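Side-chain contacts in putative ADP-Ribosyltransferase Scabin (Streptomyces scabiei 87.22, PDB 5EWY), which probably transfers ADP-ribose from NAD+ to DNA, as a toxin of the ADP-ribosyltransferase family: residues Glu104-Val109 and Tyr115-Tyr120; Asp46-Ala51 and Pro66-Thr71; Asn134-Ala139 and Arg183-Ser188. One frame throughout, in Å; residues are numbered along the deposited sequence.

Contact 1: residues Glu104-Val109 and Tyr115-Tyr120; sequences ESYVLV and YVSTTY. With 5TQ (4-(8-fluoranyl-6-oxidanylidene-1,3,4,5-tetrahydrobenzo[c][1,6]naphthyridin-2-yl)butanoic acid), chain B.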
loop_
_atom_site.group_PDB
_atom_site.type_symbol
_atom_site.label_atom_id
_atom_site.label_comp_id
_atom_site.label_asym_id
_atom_site.label_seq_id
_atom_site.Cartn_x
_atom_site.Cartn_y
_atom_site.Cartn_z
ATOM N N GLU A 104 -11.948 -4.365 -8.993
ATOM C CA GLU A 104 -12.065 -5.801 -9.209
ATOM C C GLU A 104 -11.218 -6.241 -10.399
ATOM O O GLU A 104 -10.531 -7.268 -10.338
ATOM C CB GLU A 104 -13.538 -6.164 -9.424
ATOM C CG GLU A 104 -13.863 -7.613 -9.194
ATOM C CD GLU A 104 -15.310 -7.949 -9.485
ATOM O OE1 GLU A 104 -16.077 -7.089 -10.008
ATOM O OE2 GLU A 104 -15.691 -9.102 -9.194
ATOM N N SER A 105 -11.247 -5.465 -11.489
ATOM C CA SER A 105 -10.447 -5.797 -12.668
ATOM C C SER A 105 -8.964 -5.799 -12.329
ATOM O O SER A 105 -8.239 -6.722 -12.702
ATOM C CB SER A 105 -10.718 -4.806 -13.806
ATOM O OG SER A 105 -12.048 -4.874 -14.275
ATOM N N TYR A 106 -8.506 -4.775 -11.595
ATOM C CA TYR A 106 -7.089 -4.631 -11.259
ATOM C C TYR A 106 -6.613 -5.782 -10.378
ATOM O O TYR A 106 -5.520 -6.325 -10.581
ATOM C CB TYR A 106 -6.896 -3.293 -10.534
ATOM C CG TYR A 106 -5.593 -3.151 -9.775
ATOM C CD1 TYR A 106 -4.390 -3.031 -10.452
ATOM C CD2 TYR A 106 -5.567 -3.118 -8.381
ATOM C CE1 TYR A 106 -3.195 -2.898 -9.776
ATOM C CE2 TYR A 106 -4.374 -2.987 -7.696
ATOM C CZ TYR A 106 -3.189 -2.876 -8.402
ATOM O OH TYR A 106 -1.983 -2.744 -7.745
ATOM N N VAL A 107 -7.445 -6.188 -9.421
ATOM C CA VAL A 107 -7.101 -7.278 -8.509
ATOM C C VAL A 107 -7.033 -8.613 -9.239
ATOM O O VAL A 107 -6.176 -9.460 -8.941
ATOM C CB VAL A 107 -8.132 -7.319 -7.370
ATOM C CG1 VAL A 107 -8.052 -8.647 -6.583
ATOM C CG2 VAL A 107 -7.936 -6.115 -6.452
ATOM N N LEU A 108 -7.962 -8.852 -10.160
ATOM C CA LEU A 108 -8.046 -10.153 -10.803
ATOM C C LEU A 108 -7.028 -10.298 -11.926
ATOM O O LEU A 108 -6.467 -11.380 -12.118
ATOM C CB LEU A 108 -9.451 -10.369 -11.373
ATOM C CG LEU A 108 -9.704 -11.805 -11.830
ATOM C CD1 LEU A 108 -9.811 -12.726 -10.633
ATOM C CD2 LEU A 108 -10.958 -11.897 -12.687
ATOM N N VAL A 109 -6.789 -9.229 -12.678
ATOM C CA VAL A 109 -5.987 -9.269 -13.897
ATOM C C VAL A 109 -4.962 -8.157 -13.790
ATOM O O VAL A 109 -5.306 -6.978 -13.931
ATOM C CB VAL A 109 -6.844 -9.083 -15.157
ATOM C CG1 VAL A 109 -5.961 -8.987 -16.393
ATOM C CG2 VAL A 109 -7.823 -10.226 -15.293
ATOM N N TYR A 115 -3.452 2.680 -8.947
ATOM C CA TYR A 115 -3.371 2.231 -7.563
ATOM C C TYR A 115 -1.991 1.679 -7.235
ATOM O O TYR A 115 -1.323 1.067 -8.075
ATOM C CB TYR A 115 -4.396 1.114 -7.309
ATOM C CG TYR A 115 -5.799 1.508 -7.650
ATOM C CD1 TYR A 115 -6.478 2.441 -6.873
ATOM C CD2 TYR A 115 -6.459 0.965 -8.745
ATOM C CE1 TYR A 115 -7.765 2.834 -7.192
ATOM C CE2 TYR A 115 -7.743 1.333 -9.052
ATOM C CZ TYR A 115 -8.392 2.270 -8.277
ATOM O OH TYR A 115 -9.668 2.645 -8.592
ATOM N N VAL A 116 -1.571 1.879 -5.989
ATOM C CA VAL A 116 -0.471 1.121 -5.412
ATOM C C VAL A 116 -1.060 0.174 -4.380
ATOM O O VAL A 116 -1.715 0.621 -3.429
ATOM C CB VAL A 116 0.600 2.026 -4.790
ATOM C CG1 VAL A 116 1.636 1.196 -4.047
ATOM C CG2 VAL A 116 1.284 2.859 -5.875
ATOM N N SER A 117 -0.797 -1.116 -4.545
ATOM C CA SER A 117 -1.336 -2.131 -3.653
ATOM C C SER A 117 -0.492 -2.248 -2.403
ATOM O O SER A 117 0.736 -2.263 -2.455
ATOM C CB SER A 117 -1.337 -3.492 -4.324
ATOM O OG SER A 117 -2.238 -3.490 -5.425
ATOM N N THR A 118 -1.177 -2.372 -1.272
ATOM C CA THR A 118 -0.576 -2.654 0.027
ATOM C C THR A 118 -1.465 -3.687 0.691
ATOM O O THR A 118 -2.549 -4.013 0.205
ATOM C CB THR A 118 -0.479 -1.399 0.912
ATOM O OG1 THR A 118 -1.784 -1.010 1.360
ATOM C CG2 THR A 118 0.203 -0.228 0.148
ATOM N N THR A 119 -1.035 -4.160 1.857
ATOM C CA THR A 119 -1.803 -5.157 2.582
ATOM C C THR A 119 -1.800 -4.869 4.076
ATOM O O THR A 119 -0.829 -4.361 4.625
ATOM C CB THR A 119 -1.249 -6.585 2.309
ATOM O OG1 THR A 119 -1.962 -7.549 3.070
ATOM C CG2 THR A 119 0.218 -6.682 2.612
ATOM N N TYR A 120 -2.861 -5.336 4.729
ATOM C CA TYR A 120 -2.900 -5.362 6.177
ATOM C C TYR A 120 -2.014 -6.452 6.766
ATOM O O TYR A 120 -1.751 -6.437 7.974
ATOM C CB TYR A 120 -4.334 -5.646 6.638
ATOM C CG TYR A 120 -5.364 -4.566 6.413
ATOM C CD1 TYR A 120 -5.374 -3.419 7.186
ATOM C CD2 TYR A 120 -6.412 -4.752 5.512
ATOM C CE1 TYR A 120 -6.350 -2.452 7.033
ATOM C CE2 TYR A 120 -7.388 -3.773 5.344
ATOM C CZ TYR A 120 -7.356 -2.642 6.132
ATOM O OH TYR A 120 -8.317 -1.663 5.999
HETATM N N12 5TQ B . 2.167 -6.579 -7.416
HETATM C C13 5TQ B . 3.428 -6.404 -7.022
HETATM C C15 5TQ B . 1.851 -6.763 -8.868
HETATM C C17 5TQ B . 2.294 -4.619 -10.162
HETATM C C01 5TQ B . -0.278 -6.617 -1.778
HETATM C C02 5TQ B . -1.599 -6.858 -2.128
HETATM C C03 5TQ B . -1.969 -7.014 -3.459
HETATM C C04 5TQ B . -1.008 -6.906 -4.455
HETATM C C05 5TQ B . 0.344 -6.683 -4.127
HETATM C C06 5TQ B . 0.693 -6.523 -2.775
HETATM C C07 5TQ B . 2.090 -6.305 -2.418
HETATM C C08 5TQ B . 1.366 -6.572 -5.141
HETATM C C09 5TQ B . 2.700 -6.343 -4.700
HETATM N N10 5TQ B . 3.015 -6.198 -3.389
HETATM C C11 5TQ B . 1.160 -6.705 -6.521
HETATM C C14 5TQ B . 3.736 -6.233 -5.712
HETATM C C16 5TQ B . 2.747 -6.033 -9.860
HETATM C C18 5TQ B . 2.840 -3.637 -9.145
HETATM O O19 5TQ B . 2.429 -6.172 -1.212
HETATM F F20 5TQ B . -2.519 -6.956 -1.167
HETATM O O21 5TQ B . 3.335 -2.551 -9.547
HETATM O O22 5TQ B . 2.796 -3.918 -7.934
HETATM O O HOH W 1 0.540 -1.897 -7.033
#
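Tyr106 and Ser117 meet hydroxyl to hydroxyl, Tyr106 OH lying only 2.5 Å from Ser117 OG in a very short hydrogen bond. The serine oxygen sits near the plane of the phenol, at the ring's edge. Tyr106 gets there because its CG is anti to the backbone N (chi1 163°), which sends the ring out from helix 103-108 toward strand 115-119. Beneath one face of that ring is Tyr115, whose CB is 4.1 Å from Tyr106 CE2. The two aromatic planes are inclined at 45°, neither stacked nor edge-to-face, and the hydroxyl of Tyr115 turns instead to the carbonyl of Tyr101.

Residues 117-119 read Ser-Thr-Thr, at the place of the Ser-Thr-Ser motif of the R-S-E class of ADP-ribosyltransferases. Arg77, which bonds to the Ser117 carbonyl, and Gln158 with Glu160 are consistent with the other two elements of that signature. Ser117 OG has a second hydrogen bond to Glu160 OE2, so it is held between the tyrosine and the glutamate.

The same serine forms part of the inhibitor pocket, its CB resting over the fluorinated ring of 5TQ, 3.4 Å from C04. Farther along the strand, Thr118 O comes within 3.2 Å of F20 of the ligand. A water 2.8 Å from Tyr106 OH also accepts from Ser117 N and donates to O22 of the butanoate tail.

Contact 2: residues Asp46-Ala51 and Pro66-Thr71; sequences DDPVHA and PVWRTT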
loop_
_atom_site.group_PDB
_atom_site.type_symbol
_atom_site.label_atom_id
_atom_site.label_comp_id
_atom_site.label_asym_id
_atom_site.label_seq_id
_atom_site.Cartn_x
_atom_site.Cartn_y
_atom_site.Cartn_z
ATOM N N ASP A 46 -9.397 15.429 5.344
ATOM C CA ASP A 46 -10.492 15.786 4.454
ATOM C C ASP A 46 -10.288 15.156 3.086
ATOM O O ASP A 46 -11.239 14.667 2.467
ATOM C CB ASP A 46 -10.556 17.304 4.320
ATOM C CG ASP A 46 -11.859 17.780 3.710
ATOM O OD1 ASP A 46 -12.854 17.021 3.752
ATOM O OD2 ASP A 46 -11.885 18.916 3.193
ATOM N N ASP A 47 -9.045 15.143 2.615
ATOM C CA ASP A 47 -8.717 14.662 1.276
ATOM C C ASP A 47 -8.534 13.148 1.311
ATOM O O ASP A 47 -7.625 12.661 1.997
ATOM C CB ASP A 47 -7.441 15.351 0.816
ATOM C CG ASP A 47 -6.988 14.916 -0.546
ATOM O OD1 ASP A 47 -7.705 14.131 -1.198
ATOM O OD2 ASP A 47 -5.913 15.398 -0.960
ATOM N N PRO A 48 -9.359 12.367 0.598
ATOM C CA PRO A 48 -9.238 10.907 0.689
ATOM C C PRO A 48 -7.970 10.367 0.061
ATOM O O PRO A 48 -7.595 9.233 0.370
ATOM C CB PRO A 48 -10.487 10.402 -0.043
ATOM C CG PRO A 48 -10.772 11.458 -1.040
ATOM C CD PRO A 48 -10.344 12.769 -0.423
ATOM N N VAL A 49 -7.297 11.156 -0.783
ATOM C CA VAL A 49 -6.008 10.764 -1.348
ATOM C C VAL A 49 -4.930 11.731 -0.890
ATOM O O VAL A 49 -3.981 12.026 -1.619
ATOM C CB VAL A 49 -6.062 10.633 -2.880
ATOM C CG1 VAL A 49 -7.009 9.509 -3.272
ATOM C CG2 VAL A 49 -6.467 11.945 -3.539
ATOM N N HIS A 50 -5.057 12.207 0.348
ATOM C CA HIS A 50 -3.998 13.000 0.958
ATOM C C HIS A 50 -2.632 12.367 0.769
ATOM O O HIS A 50 -1.630 13.072 0.619
ATOM C CB HIS A 50 -4.279 13.157 2.454
ATOM C CG HIS A 50 -3.214 13.908 3.181
ATOM N ND1 HIS A 50 -2.974 15.245 2.954
ATOM C CD2 HIS A 50 -2.310 13.512 4.107
ATOM C CE1 HIS A 50 -1.976 15.646 3.722
ATOM N NE2 HIS A 50 -1.562 14.618 4.438
ATOM N N ALA A 51 -2.562 11.036 0.800
ATOM C CA ALA A 51 -1.282 10.353 0.773
ATOM C C ALA A 51 -0.685 10.251 -0.621
ATOM O O ALA A 51 0.466 9.838 -0.733
ATOM C CB ALA A 51 -1.448 8.935 1.301
ATOM N N PRO A 66 -15.787 3.344 -3.652
ATOM C CA PRO A 66 -14.779 2.841 -2.714
ATOM C C PRO A 66 -15.243 2.953 -1.273
ATOM O O PRO A 66 -15.949 3.892 -0.884
ATOM C CB PRO A 66 -13.571 3.750 -2.973
ATOM C CG PRO A 66 -14.141 4.988 -3.486
ATOM C CD PRO A 66 -15.346 4.596 -4.291
ATOM N N VAL A 67 -14.884 1.943 -0.504
ATOM C CA VAL A 67 -14.958 2.004 0.947
ATOM C C VAL A 67 -13.549 2.315 1.431
ATOM O O VAL A 67 -12.631 1.496 1.298
ATOM C CB VAL A 67 -15.491 0.698 1.546
ATOM C CG1 VAL A 67 -15.537 0.811 3.056
ATOM C CG2 VAL A 67 -16.861 0.383 0.985
ATOM N N TRP A 68 -13.358 3.513 1.975
ATOM C CA TRP A 68 -12.031 3.947 2.379
ATOM C C TRP A 68 -11.663 3.366 3.728
ATOM O O TRP A 68 -12.510 3.249 4.622
ATOM C CB TRP A 68 -12.004 5.468 2.487
ATOM C CG TRP A 68 -12.311 6.133 1.195
ATOM C CD1 TRP A 68 -13.517 6.617 0.788
ATOM C CD2 TRP A 68 -11.395 6.376 0.122
ATOM N NE1 TRP A 68 -13.409 7.149 -0.475
ATOM C CE2 TRP A 68 -12.114 7.019 -0.904
ATOM C CE3 TRP A 68 -10.035 6.115 -0.069
ATOM C CZ2 TRP A 68 -11.519 7.402 -2.106
ATOM C CZ3 TRP A 68 -9.445 6.507 -1.259
ATOM C CH2 TRP A 68 -10.185 7.138 -2.260
ATOM N N ARG A 69 -10.393 3.027 3.865
ATOM C CA ARG A 69 -9.848 2.596 5.142
ATOM C C ARG A 69 -9.836 3.769 6.116
ATOM O O ARG A 69 -9.436 4.885 5.765
ATOM C CB ARG A 69 -8.437 2.077 4.910
ATOM C CG ARG A 69 -7.572 1.981 6.168
ATOM C CD ARG A 69 -6.271 1.293 5.818
ATOM N NE ARG A 69 -5.188 1.477 6.792
ATOM C CZ ARG A 69 -4.361 2.518 6.787
ATOM N NH1 ARG A 69 -3.376 2.603 7.671
ATOM N NH2 ARG A 69 -4.537 3.504 5.927
ATOM N N THR A 70 -10.309 3.531 7.337
ATOM C CA THR A 70 -10.374 4.579 8.344
ATOM C C THR A 70 -9.474 4.284 9.529
ATOM O O THR A 70 -9.416 5.101 10.455
ATOM C CB THR A 70 -11.819 4.827 8.813
ATOM O OG1 THR A 70 -12.349 3.630 9.383
ATOM C CG2 THR A 70 -12.689 5.253 7.647
ATOM N N THR A 71 -8.828 3.138 9.565
ATOM C CA THR A 71 -7.830 2.840 10.572
ATOM C C THR A 71 -6.478 3.380 10.126
ATOM O O THR A 71 -6.299 3.869 9.005
ATOM C CB THR A 71 -7.783 1.341 10.832
ATOM O OG1 THR A 71 -7.481 0.664 9.599
ATOM C CG2 THR A 71 -9.109 0.839 11.360
#
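Pro48 sets its CB down on one face of the Trp68 indole, 3.8 Å from the centroid of the six-membered ring and 12° off the ring normal: a CH-pi contact. The proline is the second residue of a type I beta turn running from Asp47 to His50, so a turn docks on a tryptophan face, both partners belonging to the irregular chain that precedes strand 75-79. Trp68 CG is anti to its carbonyl carbon, and chi2 of 97° turns the indole about CB-CG until its plane is roughly square to the CA-CB-CG plane, presenting a face to the turn. Pro66 backs the opposite face with its CB, placing the indole between two prolines.

Val49 CG1 reaches Trp68 CH2 at 4.1 Å, obliquely, at the far end of the benzene ring. The Pro48 carbonyl oxygen lies 3.7 Å from Trp68 CZ3. Val143 and Pro164, from strands 143-144 and 160-164 of the three-stranded sheet, also touch the tryptophan, as does Val59.

The turn is held by its first residue: His50 N bonds to Asp47 O, and an Asx turn is added where Val49 N meets Asp47 OD1 at 3.0 Å, from above the carboxylate plane.

Contact 3: residues Asn134-Ala139 and Arg183-Ser188; sequences NYYIDA and RTEKMS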
loop_
_atom_site.group_PDB
_atom_site.type_symbol
_atom_site.label_atom_id
_atom_site.label_comp_id
_atom_site.label_asym_id
_atom_site.label_seq_id
_atom_site.Cartn_x
_atom_site.Cartn_y
_atom_site.Cartn_z
ATOM N N ASN A 134 10.149 -6.162 1.964
ATOM C CA ASN A 134 8.872 -5.936 2.638
ATOM C C ASN A 134 8.908 -4.505 3.182
ATOM O O ASN A 134 9.622 -4.219 4.144
ATOM C CB ASN A 134 8.685 -6.969 3.754
ATOM C CG ASN A 134 7.258 -7.060 4.235
ATOM O OD1 ASN A 134 6.297 -6.893 3.454
ATOM N ND2 ASN A 134 7.089 -7.324 5.541
ATOM N N TYR A 135 8.144 -3.606 2.573
ATOM C CA TYR A 135 8.035 -2.214 3.011
ATOM C C TYR A 135 6.937 -2.045 4.047
ATOM O O TYR A 135 5.900 -2.717 4.003
ATOM C CB TYR A 135 7.756 -1.305 1.818
ATOM C CG TYR A 135 8.954 -1.132 0.907
ATOM C CD1 TYR A 135 9.184 -1.988 -0.157
ATOM C CD2 TYR A 135 9.838 -0.096 1.098
ATOM C CE1 TYR A 135 10.286 -1.827 -0.987
ATOM C CE2 TYR A 135 10.932 0.081 0.305
ATOM C CZ TYR A 135 11.158 -0.781 -0.757
ATOM O OH TYR A 135 12.272 -0.558 -1.517
ATOM N N TYR A 136 7.218 -1.159 5.008
ATOM C CA TYR A 136 6.354 -0.827 6.131
ATOM C C TYR A 136 5.841 0.588 5.901
ATOM O O TYR A 136 6.628 1.495 5.624
ATOM C CB TYR A 136 7.164 -0.875 7.439
ATOM C CG TYR A 136 7.610 -2.247 7.878
ATOM C CD1 TYR A 136 8.337 -3.085 7.025
ATOM C CD2 TYR A 136 7.281 -2.738 9.107
ATOM C CE1 TYR A 136 8.737 -4.321 7.429
ATOM C CE2 TYR A 136 7.652 -4.008 9.501
ATOM C CZ TYR A 136 8.372 -4.809 8.636
ATOM O OH TYR A 136 8.752 -6.040 9.070
ATOM N N ILE A 137 4.515 0.754 5.935
ATOM C CA ILE A 137 3.835 1.963 5.475
ATOM C C ILE A 137 2.932 2.475 6.589
ATOM O O ILE A 137 2.213 1.687 7.224
ATOM C CB ILE A 137 3.015 1.651 4.210
ATOM C CG1 ILE A 137 3.991 1.325 3.084
ATOM C CG2 ILE A 137 2.082 2.800 3.812
ATOM C CD1 ILE A 137 3.358 0.593 1.921
ATOM N N ASP A 138 2.970 3.785 6.830
ATOM C CA ASP A 138 2.099 4.409 7.827
ATOM C C ASP A 138 1.457 5.593 7.113
ATOM O O ASP A 138 1.995 6.696 7.087
ATOM C CB ASP A 138 2.892 4.816 9.058
ATOM C CG ASP A 138 2.066 5.599 10.073
ATOM O OD1 ASP A 138 0.822 5.464 10.095
ATOM O OD2 ASP A 138 2.665 6.334 10.881
ATOM N N ALA A 139 0.325 5.325 6.460
ATOM C CA ALA A 139 -0.282 6.294 5.565
ATOM C C ALA A 139 -1.776 6.359 5.835
ATOM O O ALA A 139 -2.397 5.323 6.118
ATOM C CB ALA A 139 -0.106 5.876 4.090
ATOM N N ARG A 183 12.084 -17.272 2.725
ATOM C CA ARG A 183 10.935 -16.360 2.785
ATOM C C ARG A 183 10.815 -15.724 4.170
ATOM O O ARG A 183 9.738 -15.669 4.756
ATOM C CB ARG A 183 9.639 -17.086 2.410
ATOM C CG ARG A 183 9.669 -17.717 1.019
ATOM C CD ARG A 183 8.556 -18.733 0.812
ATOM N NE ARG A 183 8.503 -19.768 1.846
ATOM C CZ ARG A 183 9.337 -20.794 1.943
ATOM N NH1 ARG A 183 10.311 -20.971 1.053
ATOM N NH2 ARG A 183 9.191 -21.657 2.944
ATOM N N THR A 184 11.925 -15.201 4.672
ATOM C CA THR A 184 11.942 -14.540 5.968
ATOM C C THR A 184 12.608 -13.185 5.825
ATOM O O THR A 184 13.393 -12.948 4.918
ATOM C CB THR A 184 12.714 -15.381 6.990
ATOM O OG1 THR A 184 14.052 -15.581 6.530
ATOM C CG2 THR A 184 12.021 -16.692 7.274
ATOM N N GLU A 185 12.312 -12.279 6.744
ATOM C CA GLU A 185 12.952 -10.971 6.722
ATOM C C GLU A 185 14.348 -11.045 7.326
ATOM O O GLU A 185 14.569 -11.739 8.326
ATOM C CB GLU A 185 12.119 -9.933 7.482
ATOM C CG GLU A 185 10.831 -9.590 6.806
ATOM C CD GLU A 185 9.942 -8.655 7.619
ATOM O OE1 GLU A 185 9.558 -8.995 8.767
ATOM O OE2 GLU A 185 9.618 -7.572 7.076
ATOM N N LYS A 186 15.284 -10.323 6.711
ATOM C CA LYS A 186 16.653 -10.204 7.202
ATOM C C LYS A 186 16.678 -8.979 8.107
ATOM O O LYS A 186 16.965 -7.862 7.685
ATOM C CB LYS A 186 17.639 -10.103 6.054
ATOM C CG LYS A 186 17.575 -11.309 5.116
ATOM C CD LYS A 186 18.720 -11.325 4.117
ATOM C CE LYS A 186 18.627 -10.191 3.125
ATOM N NZ LYS A 186 19.683 -10.297 2.071
ATOM N N MET A 187 16.328 -9.191 9.367
ATOM C CA MET A 187 15.997 -8.064 10.232
ATOM C C MET A 187 17.199 -7.209 10.604
ATOM O O MET A 187 17.010 -6.034 10.930
ATOM C CB MET A 187 15.213 -8.539 11.453
ATOM C CG MET A 187 13.834 -9.083 11.053
ATOM S SD MET A 187 12.690 -9.190 12.425
ATOM C CE MET A 187 12.363 -7.438 12.687
ATOM N N SER A 188 18.427 -7.727 10.532
ATOM C CA SER A 188 19.572 -6.861 10.758
ATOM C C SER A 188 19.875 -5.971 9.564
ATOM O O SER A 188 20.758 -5.109 9.654
ATOM C CB SER A 188 20.810 -7.690 11.084
ATOM O OG SER A 188 20.664 -8.345 12.323
#
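Glu185 OE2 takes two hydrogen bonds from strand 133-137, one from Tyr136 OH at 2.7 Å and one from Asn134 ND2 at 3.0 Å. The Tyr136 and Glu185 side chains come from opposite directions, and OE2 settles at the edge of the phenol ring, beside OH on the CE1 side, with ring and carboxylate nearly coplanar; OH meets OE2 on its syn side, 17° out of the carboxylate plane. Asn134 instead uses an N-H that points almost straight at the oxygen, 171° at the hydrogen; the bond lies in the amide's own plane but strikes OE2 from above the carboxylate, 59° out of plane.

Strand 172-179 lies between the two strands in the four-stranded antiparallel sheet, and Glu185, extended beyond CG, passes over Cys176 to reach its partners. Both donors have second ties to His122: Asn134 ND2 bonds to its carbonyl, and Tyr136 OH pairs with its NE2. An edge-to-face contact with Tyr76 further positions the tyrosine ring.

With its proton given to the glutamate, Tyr136 OH would take the acceptor part toward His122 NE2, provided that nitrogen carries a hydrogen. Two donors converging on OE2 should stabilise the anion and probably lower the pKa of Glu185.

In the fold
From the N terminus the contacts come in series, and none nests in or crosses another. Contact 2 closes first, folding the chain that leads to strand 75-79 back on itself beside the three-stranded sheet. Contact 1 then closes the short connection from helix 103-108 to strand 115-119, an outer strand of that sheet. Contact 3 makes the longest closure, from the second strand of the four-stranded sheet to its outermost, 184-192. Direct touches join them: Tyr120 OH packs on Arg69 CD, Thr118 CG2 packs on Ile137 CD1, joining strand 115-119 to strand 133-137 of the other sheet, and Arg69 NH2 probably bonds to Ala139 O, bringing the N-terminal loop to the end of segment 134-139.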